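Local atomic coordinates of digeranylgeranylglycerophospholipid reductase (PDB entry 4OPG), a protein that reduces, with FAD, the double bonds of the geranylgeranyl chains of archaeal phospholipid precursors to give saturated membrane lipids. Residues 337-342 and 423-428; 73-78 and 199-204; 371-376 and 391-396; 21-26 and 61-66. The protein carries 1 engineered substitution. All coordinates share one frame; numbering follows the deposited sequence.

Contacts 1 and 2 reach the two bound geranylgeranyl diphosphate molecules: Tyr341 of contact 1 binds the phosphate of one, while Ile74, Ile77 and Leu203 of contact 2 line the chain of the other. Their centres lie about 31 Å apart. Leu203 has its side chain about 7 Å from the reduced flavin cofactor. Contact 4 ties a helix of the FAD-binding fold to a loop, with the side chain of Met62 about 11 Å from that cofactor. Contact 3 lies nearer the surface, although Ile372 has its side chain about 8 Å from a geranylgeranyl diphosphate. Helix 388-398 of contact 3 precedes helix 410-425 of contact 1, and the centres of contacts 3 and 4 are about 38 Å apart.

Contact 1: 337-342 and 423-428; sequences YVNEYG and LYLNYP. With GRG (geranylgeranyl diphosphate), chain D.
Val338 spreads its two methyl groups over the end of helix 410-425 and the loop after it, one against Tyr424 and the other against Tyr427. From CB the branch divides. CG1, anti to the backbone N (chi1 165°), comes to 3.2 Å from Tyr424 O and 4.2 Å from Tyr424 CB, near the plane of that ring. CG2 touches Tyr427 CD1 at 3.9 Å, the side chains crossing at about a right angle. A short beta-branched residue suits this place, filling two directions without needing a polar mate. One residue on, Asn339 OD1 lies 4.1 Å from Leu425 CD2, while Asn339 ND2 is bonded to Ile335 O.

Tyr337 O accepts Tyr341 N in the ordinary way and also Gly342 N, the bond that marks a wider pi-type turn; at Gly342 a CB would collide with Val338 CA. From this turn Tyr341 points to the ligand, its OH 3.1 Å from both O1A and O2A of the geranylgeranyl diphosphate in chain D, its one proton serving one at a time. The same hydroxyl is hydrogen-bonded to Asn295 ND2. A phenylalanine in place of Tyr341 would probably leave the phosphate without this hydroxyl and Asn295 without its mate.

Helix 332-355 presents Val338 to helix 410-425 and Tyr341 to the substrate, with helix 302-322 against Tyr341 and Trp437 of helix 434-451 meeting the rings of Tyr424 and Tyr427.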
# COMPACT_ATOMS: atom_id res chain seq x y z
N TYR A 337 7.06 -1.16 -12.21
CA TYR A 337 6.11 -0.81 -11.17
C TYR A 337 5.29 0.44 -11.51
O TYR A 337 4.09 0.49 -11.21
CB TYR A 337 6.81 -0.60 -9.82
CG TYR A 337 5.79 -0.31 -8.73
CD1 TYR A 337 5.03 -1.33 -8.19
CD2 TYR A 337 5.56 0.99 -8.30
CE1 TYR A 337 4.08 -1.08 -7.22
CE2 TYR A 337 4.61 1.25 -7.33
CZ TYR A 337 3.87 0.21 -6.80
OH TYR A 337 2.92 0.47 -5.84
N VAL A 338 5.92 1.43 -12.12
CA VAL A 338 5.21 2.66 -12.47
C VAL A 338 4.08 2.36 -13.45
O VAL A 338 2.96 2.85 -13.29
CB VAL A 338 6.17 3.71 -13.08
CG1 VAL A 338 5.38 4.80 -13.79
CG2 VAL A 338 7.05 4.31 -12.00
N ASN A 339 4.36 1.52 -14.45
CA ASN A 339 3.34 1.14 -15.41
C ASN A 339 2.25 0.26 -14.80
O ASN A 339 1.09 0.33 -15.20
CB ASN A 339 3.97 0.41 -16.60
CG ASN A 339 4.71 1.35 -17.53
OD1 ASN A 339 4.10 2.11 -18.28
ND2 ASN A 339 6.04 1.30 -17.48
N GLU A 340 2.63 -0.56 -13.83
CA GLU A 340 1.70 -1.50 -13.21
C GLU A 340 0.82 -0.87 -12.12
O GLU A 340 -0.32 -1.28 -11.94
CB GLU A 340 2.45 -2.69 -12.62
CG GLU A 340 3.00 -3.67 -13.65
CD GLU A 340 1.91 -4.49 -14.32
OE1 GLU A 340 0.77 -4.50 -13.81
OE2 GLU A 340 2.20 -5.13 -15.36
N TYR A 341 1.35 0.12 -11.40
CA TYR A 341 0.61 0.70 -10.29
C TYR A 341 1.10 2.09 -9.90
O TYR A 341 0.32 2.92 -9.43
CB TYR A 341 0.69 -0.23 -9.07
CG TYR A 341 -0.49 -0.11 -8.13
CD1 TYR A 341 -1.63 -0.89 -8.31
CD2 TYR A 341 -0.46 0.77 -7.05
CE1 TYR A 341 -2.70 -0.79 -7.44
CE2 TYR A 341 -1.53 0.88 -6.19
CZ TYR A 341 -2.65 0.10 -6.39
OH TYR A 341 -3.72 0.20 -5.53
N GLY A 342 2.39 2.34 -10.09
CA GLY A 342 3.02 3.58 -9.66
C GLY A 342 2.42 4.84 -10.26
O GLY A 342 2.19 5.82 -9.55
N LEU A 423 3.33 12.40 -16.71
CA LEU A 423 4.69 12.64 -16.27
C LEU A 423 5.33 11.36 -15.74
O LEU A 423 6.53 11.13 -15.91
CB LEU A 423 4.72 13.73 -15.19
CG LEU A 423 6.08 14.30 -14.81
CD1 LEU A 423 6.80 14.83 -16.04
CD2 LEU A 423 5.92 15.40 -13.77
N TYR A 424 4.51 10.52 -15.11
CA TYR A 424 5.00 9.25 -14.58
C TYR A 424 5.10 8.19 -15.67
O TYR A 424 5.97 7.31 -15.61
CB TYR A 424 4.09 8.76 -13.46
CG TYR A 424 4.56 9.20 -12.09
CD1 TYR A 424 5.06 8.28 -11.18
CD2 TYR A 424 4.52 10.54 -11.72
CE1 TYR A 424 5.50 8.68 -9.93
CE2 TYR A 424 4.96 10.95 -10.48
CZ TYR A 424 5.45 10.01 -9.59
OH TYR A 424 5.89 10.42 -8.35
N LEU A 425 4.23 8.26 -16.67
CA LEU A 425 4.32 7.38 -17.83
C LEU A 425 5.58 7.70 -18.63
O LEU A 425 6.09 6.85 -19.36
CB LEU A 425 3.08 7.49 -18.71
CG LEU A 425 1.78 6.94 -18.10
CD1 LEU A 425 0.65 6.97 -19.12
CD2 LEU A 425 1.98 5.53 -17.56
N ASN A 426 6.07 8.93 -18.48
CA ASN A 426 7.32 9.34 -19.10
C ASN A 426 8.47 9.27 -18.10
O ASN A 426 9.36 10.12 -18.10
CB ASN A 426 7.20 10.76 -19.65
CG ASN A 426 6.24 10.85 -20.82
OD1 ASN A 426 6.22 9.97 -21.69
ND2 ASN A 426 5.44 11.91 -20.86
N TYR A 427 8.45 8.24 -17.26
CA TYR A 427 9.49 8.03 -16.25
C TYR A 427 10.86 7.94 -16.92
O TYR A 427 10.99 7.33 -17.98
CB TYR A 427 9.19 6.76 -15.44
CG TYR A 427 10.05 6.61 -14.20
CD1 TYR A 427 9.62 7.09 -12.97
CD2 TYR A 427 11.30 6.00 -14.27
CE1 TYR A 427 10.41 6.96 -11.84
CE2 TYR A 427 12.09 5.87 -13.15
CZ TYR A 427 11.64 6.34 -11.94
OH TYR A 427 12.44 6.21 -10.82
N PRO A 428 11.88 8.57 -16.31
CA PRO A 428 13.24 8.61 -16.85
C PRO A 428 13.78 7.23 -17.22
O PRO A 428 13.65 6.28 -16.45
CB PRO A 428 14.06 9.23 -15.71
CG PRO A 428 13.17 9.21 -14.51
CD PRO A 428 11.79 9.32 -15.04
C20 GRG D . -9.75 9.44 0.85
C19 GRG D . -10.68 10.65 2.98
C18 GRG D . -10.92 9.78 1.76
C17 GRG D . -12.16 9.32 1.51
C16 GRG D . -12.45 8.46 0.29
C14 GRG D . -13.55 7.11 -1.80
C13 GRG D . -12.75 6.30 -0.79
C15 GRG D . -12.24 6.97 0.48
C12 GRG D . -12.51 4.99 -1.04
C11 GRG D . -13.05 4.40 -2.32
C9 GRG D . -13.19 2.89 -2.26
C8 GRG D . -13.12 2.35 -3.67
C10 GRG D . -14.12 2.80 -4.72
C7 GRG D . -12.16 1.46 -4.00
C6 GRG D . -12.07 0.91 -5.40
C5 GRG D . -12.39 -0.57 -5.41
C3 GRG D . -11.13 -1.38 -5.18
C4 GRG D . -10.71 -1.72 -3.77
C2 GRG D . -10.40 -1.80 -6.24
C1 GRG D . -9.15 -2.63 -6.06
O1 GRG D . -8.10 -1.87 -5.51
PA GRG D . -6.77 -1.72 -6.36
O1A GRG D . -6.57 -0.27 -6.72
O3A GRG D . -6.89 -2.54 -7.70
O2A GRG D . -5.61 -2.22 -5.54

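Contact 2: 73-78 and 199-204; sequences KINGIK and DHDYLR. With GRG (geranylgeranyl diphosphate), chain C.
Leu203 packs against Ile74 and Ile77 on the buried side of two adjoining strands. Its CD2 meets Ile74 CD1 at 3.6 Å, the side chains crossing at about a right angle, and its CB lies 4.0 Å from Ile77 CG1. The same three residues line the isoprenoid chain, with Leu203 CD1 3.8 Å from C10 of the geranylgeranyl diphosphate in chain C; branched aliphatics suit such a wall.

Strands 70-80 and 202-206 run parallel, a parallel pair within a mixed and largely antiparallel sheet. Leu203 N donates a hydrogen bond to Gly76 O, and Lys78 N binds Leu203 O at 2.7 Å in a nearly straight bond (175°). The Tyr202 ring lies with one face over the Asn75-Gly76 peptide, its CD1 3.4 Å from Gly76 C; a CB on Gly76 would collide with that ring.

Replacing Tyr202 by a serine would probably uncover the Asn75-Gly76 peptide and deprive Asn91 ND2 of its phenol partner.

The more open side is polar. Lys78, extended beyond CG, brings NZ to 2.7 Å from Asp199 OD2 in a salt bridge, 31° out of the carboxylate plane. Asn75 ND2 reaches the anti lone pair of Asp201 OD2 at 3.2 Å, amide and carboxylate planes almost perpendicular.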
# COMPACT_ATOMS: atom_id res chain seq x y z
N LYS A 73 -15.56 -14.40 1.43
CA LYS A 73 -15.56 -13.94 0.05
C LYS A 73 -16.26 -12.58 -0.05
O LYS A 73 -17.31 -12.37 0.56
CB LYS A 73 -16.25 -14.96 -0.86
CG LYS A 73 -16.40 -14.50 -2.30
CD LYS A 73 -15.05 -14.26 -2.95
CE LYS A 73 -15.20 -13.60 -4.31
NZ LYS A 73 -16.14 -14.36 -5.19
N ILE A 74 -15.67 -11.67 -0.83
CA ILE A 74 -16.23 -10.33 -0.99
C ILE A 74 -16.75 -10.13 -2.41
O ILE A 74 -16.07 -10.46 -3.38
CB ILE A 74 -15.18 -9.25 -0.66
CG1 ILE A 74 -14.66 -9.44 0.77
CG2 ILE A 74 -15.76 -7.86 -0.84
CD1 ILE A 74 -15.76 -9.49 1.81
N ASN A 75 -17.95 -9.58 -2.52
CA ASN A 75 -18.56 -9.35 -3.82
C ASN A 75 -18.80 -7.87 -4.11
O ASN A 75 -19.31 -7.52 -5.18
CB ASN A 75 -19.89 -10.11 -3.93
CG ASN A 75 -19.69 -11.61 -3.98
OD1 ASN A 75 -18.75 -12.10 -4.60
ND2 ASN A 75 -20.58 -12.34 -3.32
N GLY A 76 -18.43 -7.00 -3.18
CA GLY A 76 -18.59 -5.58 -3.38
C GLY A 76 -18.34 -4.70 -2.17
O GLY A 76 -18.03 -5.20 -1.09
N ILE A 77 -18.48 -3.40 -2.37
CA ILE A 77 -18.26 -2.42 -1.31
C ILE A 77 -19.42 -1.43 -1.23
O ILE A 77 -19.85 -0.87 -2.25
CB ILE A 77 -16.95 -1.63 -1.53
CG1 ILE A 77 -15.75 -2.57 -1.56
CG2 ILE A 77 -16.77 -0.57 -0.45
CD1 ILE A 77 -14.43 -1.87 -1.81
N LYS A 78 -19.93 -1.21 -0.02
CA LYS A 78 -20.95 -0.19 0.20
C LYS A 78 -20.32 1.07 0.79
O LYS A 78 -19.70 1.03 1.85
CB LYS A 78 -22.06 -0.72 1.11
CG LYS A 78 -22.91 -1.80 0.46
CD LYS A 78 -24.11 -2.17 1.32
CE LYS A 78 -24.99 -3.20 0.63
NZ LYS A 78 -26.19 -3.55 1.45
N ASP A 199 -25.76 -8.69 4.73
CA ASP A 199 -24.93 -8.60 3.52
C ASP A 199 -23.45 -8.74 3.87
O ASP A 199 -22.65 -7.85 3.60
CB ASP A 199 -25.17 -7.27 2.80
CG ASP A 199 -26.58 -7.14 2.27
OD1 ASP A 199 -27.17 -8.17 1.87
OD2 ASP A 199 -27.10 -6.00 2.24
N HIS A 200 -23.10 -9.88 4.46
CA HIS A 200 -21.75 -10.10 4.98
C HIS A 200 -20.72 -10.30 3.87
O HIS A 200 -19.52 -10.41 4.14
CB HIS A 200 -21.73 -11.30 5.93
CG HIS A 200 -21.80 -12.62 5.24
ND1 HIS A 200 -22.98 -13.15 4.76
CD2 HIS A 200 -20.84 -13.52 4.94
CE1 HIS A 200 -22.74 -14.32 4.20
NE2 HIS A 200 -21.45 -14.57 4.30
N ASP A 201 -21.18 -10.36 2.63
CA ASP A 201 -20.28 -10.49 1.49
C ASP A 201 -19.92 -9.11 0.94
O ASP A 201 -19.24 -9.00 -0.08
CB ASP A 201 -20.91 -11.35 0.39
CG ASP A 201 -22.25 -10.81 -0.08
OD1 ASP A 201 -22.97 -10.20 0.73
OD2 ASP A 201 -22.58 -11.01 -1.27
N TYR A 202 -20.36 -8.07 1.63
CA TYR A 202 -20.09 -6.70 1.21
C TYR A 202 -19.30 -5.93 2.27
O TYR A 202 -19.64 -5.95 3.45
CB TYR A 202 -21.39 -5.96 0.91
CG TYR A 202 -21.90 -6.17 -0.50
CD1 TYR A 202 -21.68 -5.21 -1.49
CD2 TYR A 202 -22.59 -7.32 -0.85
CE1 TYR A 202 -22.14 -5.40 -2.78
CE2 TYR A 202 -23.05 -7.52 -2.14
CZ TYR A 202 -22.83 -6.56 -3.10
OH TYR A 202 -23.28 -6.75 -4.38
N LEU A 203 -18.24 -5.26 1.83
CA LEU A 203 -17.47 -4.39 2.71
C LEU A 203 -18.21 -3.07 2.90
O LEU A 203 -18.95 -2.63 2.02
CB LEU A 203 -16.07 -4.14 2.14
CG LEU A 203 -15.20 -5.36 1.88
CD1 LEU A 203 -13.84 -4.95 1.33
CD2 LEU A 203 -15.04 -6.19 3.14
N ARG A 204 -18.02 -2.44 4.05
CA ARG A 204 -18.64 -1.15 4.32
C ARG A 204 -17.59 -0.08 4.59
O ARG A 204 -16.71 -0.27 5.42
CB ARG A 204 -19.60 -1.25 5.51
CG ARG A 204 -20.65 -2.34 5.38
CD ARG A 204 -21.55 -2.38 6.60
NE ARG A 204 -22.35 -3.60 6.65
CZ ARG A 204 -23.15 -3.93 7.66
NH1 ARG A 204 -23.25 -3.13 8.71
NH2 ARG A 204 -23.83 -5.06 7.62
C20 GRG C . -8.82 -0.25 5.29
C19 GRG C . -6.53 1.02 5.12
C18 GRG C . -7.62 0.18 4.48
C17 GRG C . -7.51 -0.19 3.19
C16 GRG C . -8.61 -1.02 2.56
C14 GRG C . -10.78 -0.99 0.34
C13 GRG C . -9.53 -1.83 0.44
C15 GRG C . -8.29 -1.28 1.11
C12 GRG C . -9.50 -3.08 -0.06
C11 GRG C . -10.72 -3.67 -0.74
C9 GRG C . -10.26 -4.83 -1.59
C8 GRG C . -11.45 -5.67 -1.98
C10 GRG C . -11.78 -6.93 -1.20
C7 GRG C . -12.21 -5.28 -3.03
C6 GRG C . -13.41 -6.08 -3.48
C5 GRG C . -14.49 -5.15 -4.02
C3 GRG C . -14.08 -4.47 -5.31
C4 GRG C . -14.83 -3.24 -5.76
C2 GRG C . -13.06 -4.96 -6.05
C1 GRG C . -12.62 -4.29 -7.34
O1 GRG C . -11.58 -5.05 -7.90
PA GRG C . -11.91 -5.77 -9.26
O1A GRG C . -10.74 -5.61 -10.20
O3A GRG C . -13.17 -5.06 -9.89
O2A GRG C . -12.19 -7.23 -9.00
PB GRG C . -13.99 -5.62 -11.13
O1B GRG C . -14.11 -4.52 -12.16
O2B GRG C . -13.26 -6.80 -11.73
O3B GRG C . -15.37 -6.04 -10.68

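Contact 3: 371-376 and 391-396; sequences IIKEED and ADKAMR
Ala394 and Ile371 form the closely packed centre of this small contact, where the chain leading into helix 374-383 leans on helix 388-398. The apolar part comes first. Ala394 CB lies 3.9 Å from Ile371 CB and also meets Ile372 CG2 at 4.4 Å. The backbones come close, with Ile371 CA 4.5 Å from Ala394 CA, and a short methyl suits that close approach. Ile371 also touches Val397, and Ile372 reaches Val390 and Trp88 of strand 87-97. Leu410, at the start of helix 410-425, covers another part of Ala394.

One backbone oxygen meets carbon across the contact: Ile371 O already faces Ala394 CB at 3.3 Å, with no hydrogen bond joining the two segments. Within its own segment, Asp376 N is bonded to Lys373 O, Lys373 being the N-cap residue of helix 374-383.

Charge forms the third group. Lys373 and Lys393, both exposed and both extended beyond CG, cross at about a right angle and bring their NZ atoms within 3.6 Å of each other. Lys373 NZ makes a salt bridge with Glu375 OE2, also at 3.6 Å, while Asp376 OD2 stays 6.2 Å from Lys393 NZ.

The attraction across the contact is therefore mainly the small apolar patch round the buried Ala394 methyl. The paired ammonium groups would be expected to repel, an effect that nearby carboxylates and solvent probably soften, and their proximity may favour loss of a proton from one of them.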
# COMPACT_ATOMS: atom_id res chain seq x y z
N ILE A 371 -22.61 13.12 -8.61
CA ILE A 371 -21.73 13.85 -9.52
C ILE A 371 -20.95 12.90 -10.44
O ILE A 371 -20.55 13.28 -11.54
CB ILE A 371 -20.75 14.76 -8.76
CG1 ILE A 371 -20.01 13.96 -7.68
CG2 ILE A 371 -21.49 15.93 -8.13
CD1 ILE A 371 -19.05 14.79 -6.87
N ILE A 372 -20.75 11.67 -9.97
CA ILE A 372 -20.17 10.62 -10.80
C ILE A 372 -20.96 9.33 -10.62
O ILE A 372 -21.60 9.12 -9.59
CB ILE A 372 -18.68 10.36 -10.48
CG1 ILE A 372 -18.53 9.87 -9.03
CG2 ILE A 372 -17.84 11.60 -10.72
CD1 ILE A 372 -17.12 9.44 -8.69
N LYS A 373 -20.92 8.46 -11.63
CA LYS A 373 -21.58 7.16 -11.52
C LYS A 373 -20.57 6.04 -11.35
O LYS A 373 -19.36 6.25 -11.50
CB LYS A 373 -22.47 6.91 -12.75
CG LYS A 373 -21.83 7.22 -14.09
CD LYS A 373 -22.84 7.05 -15.21
CE LYS A 373 -22.26 7.44 -16.56
NZ LYS A 373 -23.26 7.30 -17.65
N GLU A 374 -21.06 4.85 -11.03
CA GLU A 374 -20.21 3.72 -10.67
C GLU A 374 -19.30 3.28 -11.81
O GLU A 374 -18.25 2.69 -11.59
CB GLU A 374 -21.07 2.54 -10.20
CG GLU A 374 -22.34 2.93 -9.47
CD GLU A 374 -22.09 3.56 -8.11
OE1 GLU A 374 -20.93 3.54 -7.63
OE2 GLU A 374 -23.06 4.09 -7.51
N GLU A 375 -19.73 3.57 -13.04
CA GLU A 375 -18.95 3.23 -14.22
C GLU A 375 -17.61 3.97 -14.23
O GLU A 375 -16.60 3.44 -14.67
CB GLU A 375 -19.73 3.56 -15.49
CG GLU A 375 -21.17 3.07 -15.47
CD GLU A 375 -22.01 3.70 -16.56
OE1 GLU A 375 -23.26 3.67 -16.44
OE2 GLU A 375 -21.44 4.24 -17.53
N ASP A 376 -17.63 5.20 -13.72
CA ASP A 376 -16.44 6.04 -13.69
C ASP A 376 -15.71 5.93 -12.35
O ASP A 376 -14.51 6.20 -12.27
CB ASP A 376 -16.81 7.49 -13.97
CG ASP A 376 -17.47 7.67 -15.32
OD1 ASP A 376 -17.11 6.93 -16.27
OD2 ASP A 376 -18.36 8.54 -15.45
N ALA A 391 -15.21 14.62 -15.48
CA ALA A 391 -15.08 15.80 -14.63
C ALA A 391 -16.02 16.91 -15.08
O ALA A 391 -16.61 17.61 -14.26
CB ALA A 391 -13.64 16.29 -14.61
N ASP A 392 -16.16 17.06 -16.40
CA ASP A 392 -17.06 18.06 -16.96
C ASP A 392 -18.50 17.77 -16.57
O ASP A 392 -19.26 18.68 -16.24
CB ASP A 392 -16.93 18.12 -18.48
CG ASP A 392 -15.62 18.73 -18.94
OD1 ASP A 392 -15.04 19.53 -18.17
OD2 ASP A 392 -15.17 18.41 -20.06
N LYS A 393 -18.87 16.49 -16.61
CA LYS A 393 -20.21 16.06 -16.26
C LYS A 393 -20.49 16.34 -14.78
O LYS A 393 -21.60 16.72 -14.41
CB LYS A 393 -20.41 14.58 -16.57
CG LYS A 393 -21.85 14.10 -16.48
CD LYS A 393 -21.99 12.69 -17.03
CE LYS A 393 -23.45 12.26 -17.07
NZ LYS A 393 -23.62 10.92 -17.70
N ALA A 394 -19.47 16.16 -13.95
CA ALA A 394 -19.60 16.42 -12.52
C ALA A 394 -19.67 17.92 -12.24
O ALA A 394 -20.43 18.35 -11.38
CB ALA A 394 -18.44 15.79 -11.77
N MET A 395 -18.89 18.70 -12.98
CA MET A 395 -18.86 20.15 -12.80
C MET A 395 -20.18 20.80 -13.17
O MET A 395 -20.53 21.86 -12.63
CB MET A 395 -17.72 20.76 -13.62
CG MET A 395 -16.34 20.59 -13.01
SD MET A 395 -16.21 21.37 -11.39
CE MET A 395 -16.59 23.07 -11.80
N ARG A 396 -20.92 20.19 -14.09
CA ARG A 396 -22.23 20.72 -14.46
C ARG A 396 -23.21 20.56 -13.30
O ARG A 396 -24.11 21.38 -13.11
CB ARG A 396 -22.77 20.03 -15.71
CG ARG A 396 -22.13 20.52 -17.00
CD ARG A 396 -22.93 20.10 -18.23
NE ARG A 396 -22.82 18.67 -18.50
CZ ARG A 396 -21.86 18.12 -19.25
NH1 ARG A 396 -20.93 18.89 -19.80
NH2 ARG A 396 -21.84 16.81 -19.44

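Contact 4: 21-26 and 61-66; sequences AAYQLS and GMPYPK
A Met-aromatic contact between Met62 and Tyr23 joins the helix that follows the first strand of the nucleotide-binding fold to the loop after helix 54-59. Met62 SD lies 4.8 Å from the centroid of the Tyr23 ring and 42° off its normal, an oblique approach. The methionine chain bends at chi2 (67°), which brings Met62 CE alongside the tyrosine, 4.0 Å from Tyr23 CD2 and 4.1 Å from Tyr23 CB. The two side chains run antiparallel to one another, and the flexible thioether suits this by fitting its sulfur and methyl obliquely against the ring.

Tyr23 holds CG anti to the backbone N (chi1 -176°), carrying the phenol away from its helix toward the loop. There Pro63 CD meets the phenol end of the side chain, 3.9 Å from Tyr23 CZ and 3.8 Å from Tyr23 OH. A proline suits this position because its rigid ring offers a fixed apolar surface.

Helix 16-25 belongs to the Rossmann-type beta-alpha unit of the FAD-binding region, where it follows strand 9-12 and a glycine-rich turn consistent with the GxGxxG pattern of dinucleotide-binding folds. Its end is tied by Ser26 OG, which bonds Tyr23 O at 2.6 Å and is itself hydrogen-bonded to Arg113 NE. On the loop side, Gly61 has positive phi and closes helix 54-59 with a Schellman motif, a conformation that glycine adopts easily.

Beside the aromatic contact, Gln24 crosses Met62 obliquely, Gln24 NE2 standing 3.9 Å from Met62 SD, while that same amide nitrogen donates to Leu60 O. Val106 of helix 99-112 touches both Tyr23 and Met62.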
# COMPACT_ATOMS: atom_id res chain seq x y z
N ALA A 21 8.11 -11.40 -3.63
CA ALA A 21 9.40 -11.29 -4.30
C ALA A 21 10.12 -12.64 -4.29
O ALA A 21 10.68 -13.06 -5.30
CB ALA A 21 10.25 -10.22 -3.64
N ALA A 22 10.11 -13.31 -3.14
CA ALA A 22 10.74 -14.62 -3.00
C ALA A 22 10.04 -15.66 -3.86
O ALA A 22 10.68 -16.52 -4.47
CB ALA A 22 10.74 -15.05 -1.54
N TYR A 23 8.71 -15.58 -3.90
CA TYR A 23 7.91 -16.51 -4.69
C TYR A 23 8.20 -16.34 -6.18
O TYR A 23 8.44 -17.32 -6.89
CB TYR A 23 6.42 -16.29 -4.41
CG TYR A 23 5.50 -17.26 -5.12
CD1 TYR A 23 5.21 -18.49 -4.56
CD2 TYR A 23 4.91 -16.93 -6.33
CE1 TYR A 23 4.36 -19.38 -5.20
CE2 TYR A 23 4.06 -17.81 -6.97
CZ TYR A 23 3.79 -19.03 -6.40
OH TYR A 23 2.94 -19.91 -7.04
N GLN A 24 8.19 -15.10 -6.65
CA GLN A 24 8.37 -14.81 -8.07
C GLN A 24 9.79 -15.07 -8.55
O GLN A 24 10.01 -15.32 -9.74
CB GLN A 24 7.98 -13.36 -8.36
CG GLN A 24 6.52 -13.03 -8.11
CD GLN A 24 5.59 -13.58 -9.18
OE1 GLN A 24 6.05 -14.13 -10.18
NE2 GLN A 24 4.29 -13.43 -8.96
N LEU A 25 10.76 -15.01 -7.64
CA LEU A 25 12.16 -15.21 -7.98
C LEU A 25 12.60 -16.67 -7.91
O LEU A 25 13.64 -17.03 -8.47
CB LEU A 25 13.06 -14.37 -7.05
CG LEU A 25 13.40 -12.94 -7.46
CD1 LEU A 25 14.13 -12.23 -6.34
CD2 LEU A 25 14.23 -12.94 -8.73
N SER A 26 11.81 -17.49 -7.24
CA SER A 26 12.19 -18.88 -6.98
C SER A 26 12.31 -19.72 -8.25
O SER A 26 11.64 -19.45 -9.25
CB SER A 26 11.17 -19.53 -6.03
OG SER A 26 9.86 -19.48 -6.57
N GLY A 61 -0.25 -14.07 -11.24
CA GLY A 61 -0.13 -15.51 -11.17
C GLY A 61 0.08 -15.96 -9.74
O GLY A 61 0.78 -16.94 -9.47
N MET A 62 -0.54 -15.24 -8.81
CA MET A 62 -0.44 -15.54 -7.39
C MET A 62 -1.50 -16.55 -6.99
O MET A 62 -2.66 -16.42 -7.38
CB MET A 62 -0.57 -14.26 -6.57
CG MET A 62 0.34 -14.19 -5.36
SD MET A 62 2.08 -14.07 -5.82
CE MET A 62 2.86 -14.18 -4.21
N PRO A 63 -1.11 -17.57 -6.21
CA PRO A 63 -2.05 -18.62 -5.79
C PRO A 63 -3.23 -18.07 -4.99
O PRO A 63 -3.02 -17.29 -4.06
CB PRO A 63 -1.18 -19.54 -4.92
CG PRO A 63 -0.05 -18.68 -4.47
CD PRO A 63 0.22 -17.76 -5.61
N TYR A 64 -4.44 -18.46 -5.37
CA TYR A 64 -5.64 -18.04 -4.66
C TYR A 64 -5.61 -18.48 -3.20
O TYR A 64 -5.18 -19.59 -2.89
CB TYR A 64 -6.90 -18.61 -5.33
CG TYR A 64 -7.46 -17.77 -6.45
CD1 TYR A 64 -6.77 -16.67 -6.94
CD2 TYR A 64 -8.69 -18.08 -7.02
CE1 TYR A 64 -7.29 -15.90 -7.97
CE2 TYR A 64 -9.22 -17.32 -8.04
CZ TYR A 64 -8.52 -16.23 -8.51
OH TYR A 64 -9.05 -15.48 -9.54
N PRO A 65 -6.07 -17.60 -2.30
CA PRO A 65 -6.23 -17.98 -0.90
C PRO A 65 -7.35 -19.00 -0.74
O PRO A 65 -8.50 -18.72 -1.10
CB PRO A 65 -6.59 -16.65 -0.22
CG PRO A 65 -7.17 -15.81 -1.31
CD PRO A 65 -6.42 -16.19 -2.55
N LYS A 66 -7.03 -20.17 -0.21
CA LYS A 66 -8.01 -21.23 -0.05
C LYS A 66 -8.01 -21.78 1.38
O LYS A 66 -7.06 -21.59 2.13
CB LYS A 66 -7.75 -22.36 -1.04
CG LYS A 66 -6.33 -22.90 -1.01
CD LYS A 66 -6.14 -24.03 -2.01
CE LYS A 66 -4.69 -24.45 -2.09
NZ LYS A 66 -4.15 -24.86 -0.76